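Local coordinates for protein flavin-dependent monooxygenase, oxygenase subunit HsaA (PDB 2RFQ) that hydroxylates the aromatic ring of a secosteroid (3-HSA) with reduced flavin and oxygen, giving a catechol in bacterial cholesterol breakdown, at residues A243-M248 against G331-S336; G251-H256 against A284-D289; V257-K262 against G345-A350. One frame throughout, in Å; residues are numbered along the deposited sequence.

Interaction 1: A243-M248 against G331-S336; sequences APIVGM and GRAISS
A333 presses its methyl against the backbone of helix 243-248, where I245 and V246 meet it. A333 CB lies 3.8 Å from the carbonyl oxygen I245 O and 4.0 Å from V246 CA. The methyl thus rests on main chain as well as on side chains. I245 contributes its short branch. Its CG2 stands anti to the backbone N, while CG1 is folded beside that N (chi1 -60°). This aims I245 CG2 at the partner helix, 4.0 Å from A333 CB. The same I245 CG2 lies 4.1 Å from I334 CG1, on the longer branch of that isoleucine. The two isoleucine side chains cross obliquely. V246 adds a looser touch on A333.

The side-chain pairs that meet are all apolar, and all four residues are buried. R332 leads away from the contact and forms a salt bridge with D289 of the second subunit. I245 also touches W84, an FMN-site residue by similarity. The short axes come within 8.6 Å at an angle of 25°, a spacing consistent with the small alanine at the contact. This near-parallel packing of helices 233-266 and 316-344 belongs to the C-terminal helical bundle of the acyl-CoA dehydrogenase fold.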
loop_
_atom_site.group_PDB
_atom_site.type_symbol
_atom_site.label_atom_id
_atom_site.label_comp_id
_atom_site.label_asym_id
_atom_site.label_seq_id
_atom_site.Cartn_x
_atom_site.Cartn_y
_atom_site.Cartn_z
ATOM N N ALA A 243 17.023 15.262 1.324
ATOM C CA ALA A 243 16.810 16.325 0.309
ATOM C C ALA A 243 17.228 15.921 -1.113
ATOM O O ALA A 243 16.467 16.160 -2.061
ATOM C CB ALA A 243 17.482 17.641 0.746
ATOM N N PRO A 244 18.414 15.301 -1.288
ATOM C CA PRO A 244 18.786 14.895 -2.660
ATOM C C PRO A 244 17.866 13.803 -3.212
ATOM O O PRO A 244 17.588 13.791 -4.388
ATOM C CB PRO A 244 20.248 14.432 -2.535
ATOM C CG PRO A 244 20.464 14.155 -1.066
ATOM C CD PRO A 244 19.469 14.980 -0.299
ATOM N N ILE A 245 17.362 12.921 -2.350
ATOM C CA ILE A 245 16.451 11.877 -2.831
ATOM C C ILE A 245 15.131 12.500 -3.276
ATOM O O ILE A 245 14.590 12.141 -4.332
ATOM C CB ILE A 245 16.277 10.771 -1.804
ATOM C CG1 ILE A 245 17.648 10.127 -1.523
ATOM C CG2 ILE A 245 15.279 9.738 -2.309
ATOM C CD1 ILE A 245 17.645 9.134 -0.310
ATOM N N VAL A 246 14.607 13.433 -2.471
ATOM C CA VAL A 246 13.459 14.234 -2.908
ATOM C C VAL A 246 13.742 14.920 -4.272
ATOM O O VAL A 246 12.928 14.854 -5.193
ATOM C CB VAL A 246 13.016 15.241 -1.823
ATOM C CG1 VAL A 246 11.886 16.140 -2.349
ATOM C CG2 VAL A 246 12.560 14.453 -0.582
ATOM N N GLY A 247 14.901 15.560 -4.402
ATOM C CA GLY A 247 15.294 16.188 -5.678
ATOM C C GLY A 247 15.327 15.188 -6.838
ATOM O O GLY A 247 14.871 15.510 -7.942
HETATM N N MSE A 248 15.854 13.989 -6.591
HETATM C CA MSE A 248 15.847 12.918 -7.598
HETATM C C MSE A 248 14.415 12.630 -8.059
HETATM O O MSE A 248 14.172 12.417 -9.261
HETATM C CB MSE A 248 16.526 11.653 -7.052
HETATM C CG MSE A 248 18.031 11.828 -6.937
HETATM SE SE MSE A 248 18.695 10.187 -6.045
HETATM C CE MSE A 248 20.012 11.004 -4.807
ATOM N N GLY A 331 10.932 7.965 1.844
ATOM C CA GLY A 331 9.981 6.919 1.442
ATOM C C GLY A 331 8.998 7.384 0.380
ATOM O O GLY A 331 8.758 6.661 -0.596
ATOM N N ARG A 332 8.427 8.586 0.561
ATOM C CA ARG A 332 7.474 9.131 -0.419
ATOM C C ARG A 332 8.160 9.352 -1.778
ATOM O O ARG A 332 7.585 9.094 -2.837
ATOM C CB ARG A 332 6.912 10.470 0.068
ATOM C CG ARG A 332 6.035 10.378 1.335
ATOM C CD ARG A 332 5.326 11.720 1.563
ATOM N NE ARG A 332 5.111 11.973 2.993
ATOM C CZ ARG A 332 4.067 11.537 3.707
ATOM N NH1 ARG A 332 3.971 11.846 4.999
ATOM N NH2 ARG A 332 3.144 10.762 3.148
ATOM N N ALA A 333 9.381 9.873 -1.734
ATOM C CA ALA A 333 10.149 10.130 -2.957
ATOM C C ALA A 333 10.395 8.830 -3.722
ATOM O O ALA A 333 10.161 8.757 -4.944
ATOM C CB ALA A 333 11.442 10.848 -2.636
ATOM N N ILE A 334 10.841 7.796 -3.021
ATOM C CA ILE A 334 11.126 6.503 -3.674
ATOM C C ILE A 334 9.835 5.856 -4.189
ATOM O O ILE A 334 9.800 5.352 -5.314
ATOM C CB ILE A 334 11.894 5.581 -2.731
ATOM C CG1 ILE A 334 13.266 6.211 -2.450
ATOM C CG2 ILE A 334 12.077 4.212 -3.362
ATOM C CD1 ILE A 334 14.008 5.613 -1.272
ATOM N N SER A 335 8.779 5.850 -3.373
ATOM C CA SER A 335 7.490 5.301 -3.832
ATOM C C SER A 335 7.009 5.982 -5.110
ATOM O O SER A 335 6.498 5.330 -6.027
ATOM C CB SER A 335 6.463 5.437 -2.719
ATOM O OG SER A 335 5.181 4.966 -3.111
ATOM N N SER A 336 7.196 7.301 -5.174
ATOM C CA SER A 336 6.777 8.082 -6.332
ATOM C C SER A 336 7.613 7.753 -7.563
ATOM O O SER A 336 7.062 7.573 -8.661
ATOM C CB SER A 336 6.856 9.554 -5.976
ATOM O OG SER A 336 5.941 9.796 -4.890
#

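Interaction 2: G251-H256 against A284-D289; sequences GAYDAH and AEASSD. With 1PS (3-pyridinium-1-ylpropane-1-sulfonate), chain E.
The Y253 ring meets S287 and A286 obliquely. Within its own helix, D254 OD1 lies in the ring plane at the edge. The closest touch to the partner helix is Y253 CE1 to S287 CB, at 3.5 Å. Y253 CZ is almost as near, 3.6 Å from S287 CB. A286 CB comes in farther back along the same side of the ring, 4.5 Å from Y253 CD1. The Y253 CG atom is anti to the backbone N (chi1 -179°), and this carries the ring out to S287. The nearest CA atoms across the contact, those of Y253 and S287, are 7.1 Å apart, and the ring lies against the S287 side of the partner helix.

I283 and I290, on the same helix as S287, also pack on Y253. A255 and H256 lie on another part of helix 251-256 and help line the pocket of the bound 3-pyridinium-1-ylpropane-1-sulfonate. Its sulfonate oxygen O1 is 3.8 Å from H256 CA, and L355 N gives the ligand a hydrogen bond.

The polar ends of the touching pair have other partners. Y253 OH is hydrogen-bonded to E384 of the second subunit. S287 OG turns back to its own helix and bonds I283 O. The two hydroxyl oxygens, Y253 OH and S287 OG, are 4.0 Å apart. The chemistry thus implies carbon packing between the helices, with the phenol bond tying this buried site to the neighbouring subunit.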
loop_
_atom_site.group_PDB
_atom_site.type_symbol
_atom_site.label_atom_id
_atom_site.label_comp_id
_atom_site.label_asym_id
_atom_site.label_seq_id
_atom_site.Cartn_x
_atom_site.Cartn_y
_atom_site.Cartn_z
ATOM N N GLY A 251 13.231 15.273 -10.432
ATOM C CA GLY A 251 13.886 15.076 -11.733
ATOM C C GLY A 251 13.231 13.938 -12.491
ATOM O O GLY A 251 12.971 14.057 -13.699
ATOM N N ALA A 252 12.964 12.847 -11.774
ATOM C CA ALA A 252 12.310 11.677 -12.364
ATOM C C ALA A 252 10.922 12.065 -12.870
ATOM O O ALA A 252 10.505 11.671 -13.979
ATOM C CB ALA A 252 12.206 10.562 -11.343
ATOM N N TYR A 253 10.192 12.809 -12.042
ATOM C CA TYR A 253 8.843 13.270 -12.426
ATOM C C TYR A 253 8.877 14.117 -13.712
ATOM O O TYR A 253 8.135 13.856 -14.676
ATOM C CB TYR A 253 8.241 14.068 -11.266
ATOM C CG TYR A 253 6.856 14.538 -11.613
ATOM C CD1 TYR A 253 5.760 13.685 -11.472
ATOM C CD2 TYR A 253 6.650 15.818 -12.140
ATOM C CE1 TYR A 253 4.475 14.116 -11.837
ATOM C CE2 TYR A 253 5.347 16.268 -12.497
ATOM C CZ TYR A 253 4.284 15.396 -12.348
ATOM O OH TYR A 253 3.014 15.827 -12.695
ATOM N N ASP A 254 9.761 15.102 -13.742
ATOM C CA ASP A 254 9.837 16.000 -14.898
ATOM C C ASP A 254 10.246 15.225 -16.146
ATOM O O ASP A 254 9.680 15.461 -17.222
ATOM C CB ASP A 254 10.831 17.122 -14.615
ATOM C CG ASP A 254 10.304 18.140 -13.617
ATOM O OD1 ASP A 254 9.067 18.214 -13.344
ATOM O OD2 ASP A 254 11.158 18.897 -13.092
ATOM N N ALA A 255 11.200 14.297 -16.012
ATOM C CA ALA A 255 11.685 13.516 -17.168
ATOM C C ALA A 255 10.520 12.679 -17.698
ATOM O O ALA A 255 10.247 12.660 -18.910
ATOM C CB ALA A 255 12.884 12.605 -16.771
ATOM N N HIS A 256 9.805 12.039 -16.776
ATOM C CA HIS A 256 8.670 11.181 -17.138
ATOM C C HIS A 256 7.562 11.962 -17.809
ATOM O O HIS A 256 7.092 11.593 -18.894
ATOM C CB HIS A 256 8.131 10.474 -15.884
ATOM C CG HIS A 256 6.907 9.643 -16.136
ATOM N ND1 HIS A 256 6.954 8.425 -16.784
ATOM C CD2 HIS A 256 5.607 9.849 -15.809
ATOM C CE1 HIS A 256 5.733 7.913 -16.837
ATOM N NE2 HIS A 256 4.899 8.756 -16.244
ATOM N N ALA A 284 -0.529 11.869 -10.932
ATOM C CA ALA A 284 -1.146 12.644 -9.860
ATOM C C ALA A 284 -0.630 12.180 -8.503
ATOM O O ALA A 284 -0.274 12.998 -7.650
ATOM C CB ALA A 284 -2.668 12.541 -9.921
ATOM N N GLU A 285 -0.608 10.865 -8.292
ATOM C CA GLU A 285 -0.120 10.322 -7.016
ATOM C C GLU A 285 1.329 10.726 -6.749
ATOM O O GLU A 285 1.660 11.222 -5.659
ATOM C CB GLU A 285 -0.218 8.797 -7.007
ATOM C CG GLU A 285 -1.660 8.289 -7.058
ATOM C CD GLU A 285 -1.694 6.787 -7.270
ATOM O OE1 GLU A 285 -0.750 6.253 -7.904
ATOM O OE2 GLU A 285 -2.649 6.153 -6.787
ATOM N N ALA A 286 2.180 10.533 -7.755
ATOM C CA ALA A 286 3.604 10.811 -7.609
ATOM C C ALA A 286 3.867 12.281 -7.347
ATOM O O ALA A 286 4.590 12.622 -6.396
ATOM C CB ALA A 286 4.359 10.352 -8.849
ATOM N N SER A 287 3.264 13.155 -8.153
ATOM C CA SER A 287 3.500 14.593 -7.960
ATOM C C SER A 287 3.021 15.021 -6.565
ATOM O O SER A 287 3.680 15.819 -5.870
ATOM C CB SER A 287 2.839 15.428 -9.066
ATOM O OG SER A 287 1.449 15.198 -9.103
ATOM N N SER A 288 1.869 14.494 -6.137
ATOM C CA SER A 288 1.346 14.941 -4.839
ATOM C C SER A 288 2.232 14.476 -3.705
ATOM O O SER A 288 2.498 15.219 -2.764
ATOM C CB SER A 288 -0.085 14.448 -4.635
ATOM O OG SER A 288 -0.575 14.861 -3.359
ATOM N N ASP A 289 2.689 13.241 -3.795
ATOM C CA ASP A 289 3.503 12.665 -2.701
ATOM C C ASP A 289 4.903 13.272 -2.637
ATOM O O ASP A 289 5.451 13.463 -1.541
ATOM C CB ASP A 289 3.548 11.151 -2.810
ATOM C CG ASP A 289 2.183 10.517 -2.577
ATOM O OD1 ASP A 289 1.278 11.214 -2.035
ATOM O OD2 ASP A 289 2.025 9.320 -2.908
HETATM N N1 1PS E . 13.670 6.770 -23.637
HETATM C C1 1PS E . 14.033 5.503 -23.952
HETATM C C2 1PS E . 14.978 5.258 -24.951
HETATM C C3 1PS E . 14.202 7.828 -24.283
HETATM C C4 1PS E . 15.149 7.640 -25.296
HETATM C C5 1PS E . 15.542 6.340 -25.628
HETATM C C6 1PS E . 12.667 7.013 -22.583
HETATM C C7 1PS E . 13.212 6.691 -21.191
HETATM C C8 1PS E . 12.227 7.110 -20.099
HETATM S S1 1PS E . 12.493 8.682 -19.567
HETATM O O1 1PS E . 11.311 9.003 -18.723
HETATM O O2 1PS E . 12.555 9.647 -20.698
HETATM O O3 1PS E . 13.807 8.732 -18.853
#

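Interaction 3: V257-K262 against G345-A350; sequences VEHQGK and GATALA. With 1PS (3-pyridinium-1-ylpropane-1-sulfonate), chain E.
T347 faces H259 across the ligand pocket. It lies two residues past G345, which leaves helix 316-344 with a positive phi of 71°. A346 follows and packs on W141 of the third subunit; both are FMN-site residues by similarity.

T347 then carries the contact. With OG1 anti to the backbone N (chi1 -166°), the hydroxyl touches both the H259 ring and the ligand. T347 OG1 lies 3.8 Å from H259 NE2, obliquely to the ring, and 3.2 Å from ligand C1. A water spans the pair. It lies in the plane of the imidazole at its edge, 2.9 Å from H259 NE2, and makes a weak 3.2 Å bond to T347 OG1. Q260 NE2 is also in plane at that ring's edge, its OE1 held by R263. This loop joins helix 316-344 to helix 354-365 in the C-terminal helical bundle of the acyl-CoA dehydrogenase fold, and forms one wall of the 3-pyridinium-1-ylpropane-1-sulfonate site. Ligand C6 sits over one face of the H259 ring, 3.6 Å above its plane and offset toward the rim. H259 CB lies 3.5 Å from sulfonate oxygen O2. An alanine in place of H259 would probably open a gap beneath ligand C6 and leave the bridging water without its firmer partner. T347 O is 3.2 Å from ligand C1.

A348 and L349 pack on F341. A350 touches the pyridinium, its CB 3.8 Å from ligand C2.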
loop_
_atom_site.group_PDB
_atom_site.type_symbol
_atom_site.label_atom_id
_atom_site.label_comp_id
_atom_site.label_asym_id
_atom_site.label_seq_id
_atom_site.Cartn_x
_atom_site.Cartn_y
_atom_site.Cartn_z
ATOM N N VAL A 257 7.159 13.073 -17.199
ATOM C CA VAL A 257 6.073 13.878 -17.794
ATOM C C VAL A 257 6.464 14.487 -19.152
ATOM O O VAL A 257 5.637 14.523 -20.069
ATOM C CB VAL A 257 5.532 14.930 -16.802
ATOM C CG1 VAL A 257 4.520 15.906 -17.480
ATOM C CG2 VAL A 257 4.899 14.229 -15.611
ATOM N N GLU A 258 7.717 14.927 -19.293
ATOM C CA GLU A 258 8.185 15.445 -20.596
ATOM C C GLU A 258 8.106 14.373 -21.672
ATOM O O GLU A 258 7.530 14.602 -22.743
ATOM C CB GLU A 258 9.611 15.972 -20.493
ATOM C CG GLU A 258 10.207 16.399 -21.849
ATOM C CD GLU A 258 11.585 16.980 -21.676
ATOM O OE1 GLU A 258 12.542 16.204 -21.481
ATOM O OE2 GLU A 258 11.704 18.222 -21.717
ATOM N N HIS A 259 8.627 13.187 -21.372
ATOM C CA HIS A 259 8.628 12.106 -22.350
ATOM C C HIS A 259 7.204 11.634 -22.659
ATOM O O HIS A 259 6.820 11.513 -23.831
ATOM C CB HIS A 259 9.480 10.944 -21.874
ATOM C CG HIS A 259 9.562 9.833 -22.864
ATOM N ND1 HIS A 259 10.415 9.872 -23.946
ATOM C CD2 HIS A 259 8.870 8.671 -22.965
ATOM C CE1 HIS A 259 10.267 8.766 -24.656
ATOM N NE2 HIS A 259 9.331 8.026 -24.089
ATOM N N GLN A 260 6.419 11.391 -21.611
ATOM C CA GLN A 260 5.044 10.929 -21.788
ATOM C C GLN A 260 4.163 11.973 -22.460
ATOM O O GLN A 260 3.334 11.624 -23.302
ATOM C CB GLN A 260 4.438 10.481 -20.460
ATOM C CG GLN A 260 5.108 9.252 -19.872
ATOM C CD GLN A 260 5.111 8.063 -20.827
ATOM O OE1 GLN A 260 4.174 7.886 -21.616
ATOM N NE2 GLN A 260 6.175 7.253 -20.775
ATOM N N GLY A 261 4.349 13.244 -22.111
ATOM C CA GLY A 261 3.552 14.335 -22.693
ATOM C C GLY A 261 3.677 14.351 -24.201
ATOM O O GLY A 261 2.684 14.484 -24.915
ATOM N N LYS A 262 4.909 14.206 -24.677
ATOM C CA LYS A 262 5.186 14.115 -26.103
ATOM C C LYS A 262 4.499 12.923 -26.734
ATOM O O LYS A 262 3.874 13.067 -27.776
ATOM C CB LYS A 262 6.684 14.064 -26.348
ATOM C CG LYS A 262 7.340 15.425 -26.195
ATOM C CD LYS A 262 8.790 15.401 -26.614
ATOM C CE LYS A 262 9.720 15.285 -25.419
ATOM N NZ LYS A 262 11.024 15.979 -25.689
ATOM N N GLY A 345 7.204 1.781 -18.204
ATOM C CA GLY A 345 7.280 0.463 -18.841
ATOM C C GLY A 345 8.519 0.250 -19.690
ATOM O O GLY A 345 9.609 0.670 -19.324
ATOM N N ALA A 346 8.358 -0.430 -20.827
ATOM C CA ALA A 346 9.505 -0.908 -21.591
ATOM C C ALA A 346 10.514 0.179 -21.984
ATOM O O ALA A 346 11.725 -0.033 -21.918
ATOM C CB ALA A 346 9.026 -1.685 -22.836
ATOM N N THR A 347 10.016 1.343 -22.389
ATOM C CA THR A 347 10.886 2.431 -22.804
ATOM C C THR A 347 11.893 2.829 -21.709
ATOM O O THR A 347 13.051 3.166 -22.022
ATOM C CB THR A 347 10.060 3.648 -23.313
ATOM O OG1 THR A 347 10.942 4.545 -24.000
ATOM C CG2 THR A 347 9.307 4.363 -22.183
ATOM N N ALA A 348 11.459 2.727 -20.446
ATOM C CA ALA A 348 12.279 3.155 -19.301
ATOM C C ALA A 348 13.430 2.183 -19.003
ATOM O O ALA A 348 14.326 2.505 -18.221
ATOM C CB ALA A 348 11.412 3.374 -18.045
ATOM N N LEU A 349 13.432 0.999 -19.622
ATOM C CA LEU A 349 14.526 0.058 -19.327
ATOM C C LEU A 349 15.856 0.397 -19.988
ATOM O O LEU A 349 16.903 -0.147 -19.615
ATOM C CB LEU A 349 14.159 -1.392 -19.705
ATOM C CG LEU A 349 12.913 -1.965 -19.051
ATOM C CD1 LEU A 349 12.793 -3.419 -19.503
ATOM C CD2 LEU A 349 12.959 -1.831 -17.513
ATOM N N ALA A 350 15.820 1.285 -20.979
ATOM C CA ALA A 350 16.999 1.547 -21.793
ATOM C C ALA A 350 18.161 2.093 -20.955
ATOM O O ALA A 350 17.996 3.079 -20.243
ATOM C CB ALA A 350 16.629 2.517 -22.870
HETATM N N1 1PS E . 13.670 6.770 -23.637
HETATM C C1 1PS E . 14.033 5.503 -23.952
HETATM C C2 1PS E . 14.978 5.258 -24.951
HETATM C C3 1PS E . 14.202 7.828 -24.283
HETATM C C4 1PS E . 15.149 7.640 -25.296
HETATM C C5 1PS E . 15.542 6.340 -25.628
HETATM C C6 1PS E . 12.667 7.013 -22.583
HETATM C C7 1PS E . 13.212 6.691 -21.191
HETATM C C8 1PS E . 12.227 7.110 -20.099
HETATM S S1 1PS E . 12.493 8.682 -19.567
HETATM O O1 1PS E . 11.311 9.003 -18.723
HETATM O O2 1PS E . 12.555 9.647 -20.698
HETATM O O3 1PS E . 13.807 8.732 -18.853
HETATM O O HOH W 1 8.206 5.594 -25.245
#

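Overall arrangement
All three interactions use helix 233-266, at successive points along it. Interaction 1 is closest to the centre of the chain, interaction 2 lies farther out, and interaction 3 is at the surface. The first two are buried helix-helix contacts, to helices 316-344 and 277-309. Those partners also meet each other, where S336 packs on D289. Interaction 3 instead joins the helix to the loop before helix 354-365. The chemistry shifts along the way. Interaction 1 is aliphatic, interaction 2 is aromatic with a polar tie to the second subunit, and interaction 3 is a thin direct touch supplemented by a water and the ligand. Interactions 2 and 3 adjoin in sequence and border the same bound ligand.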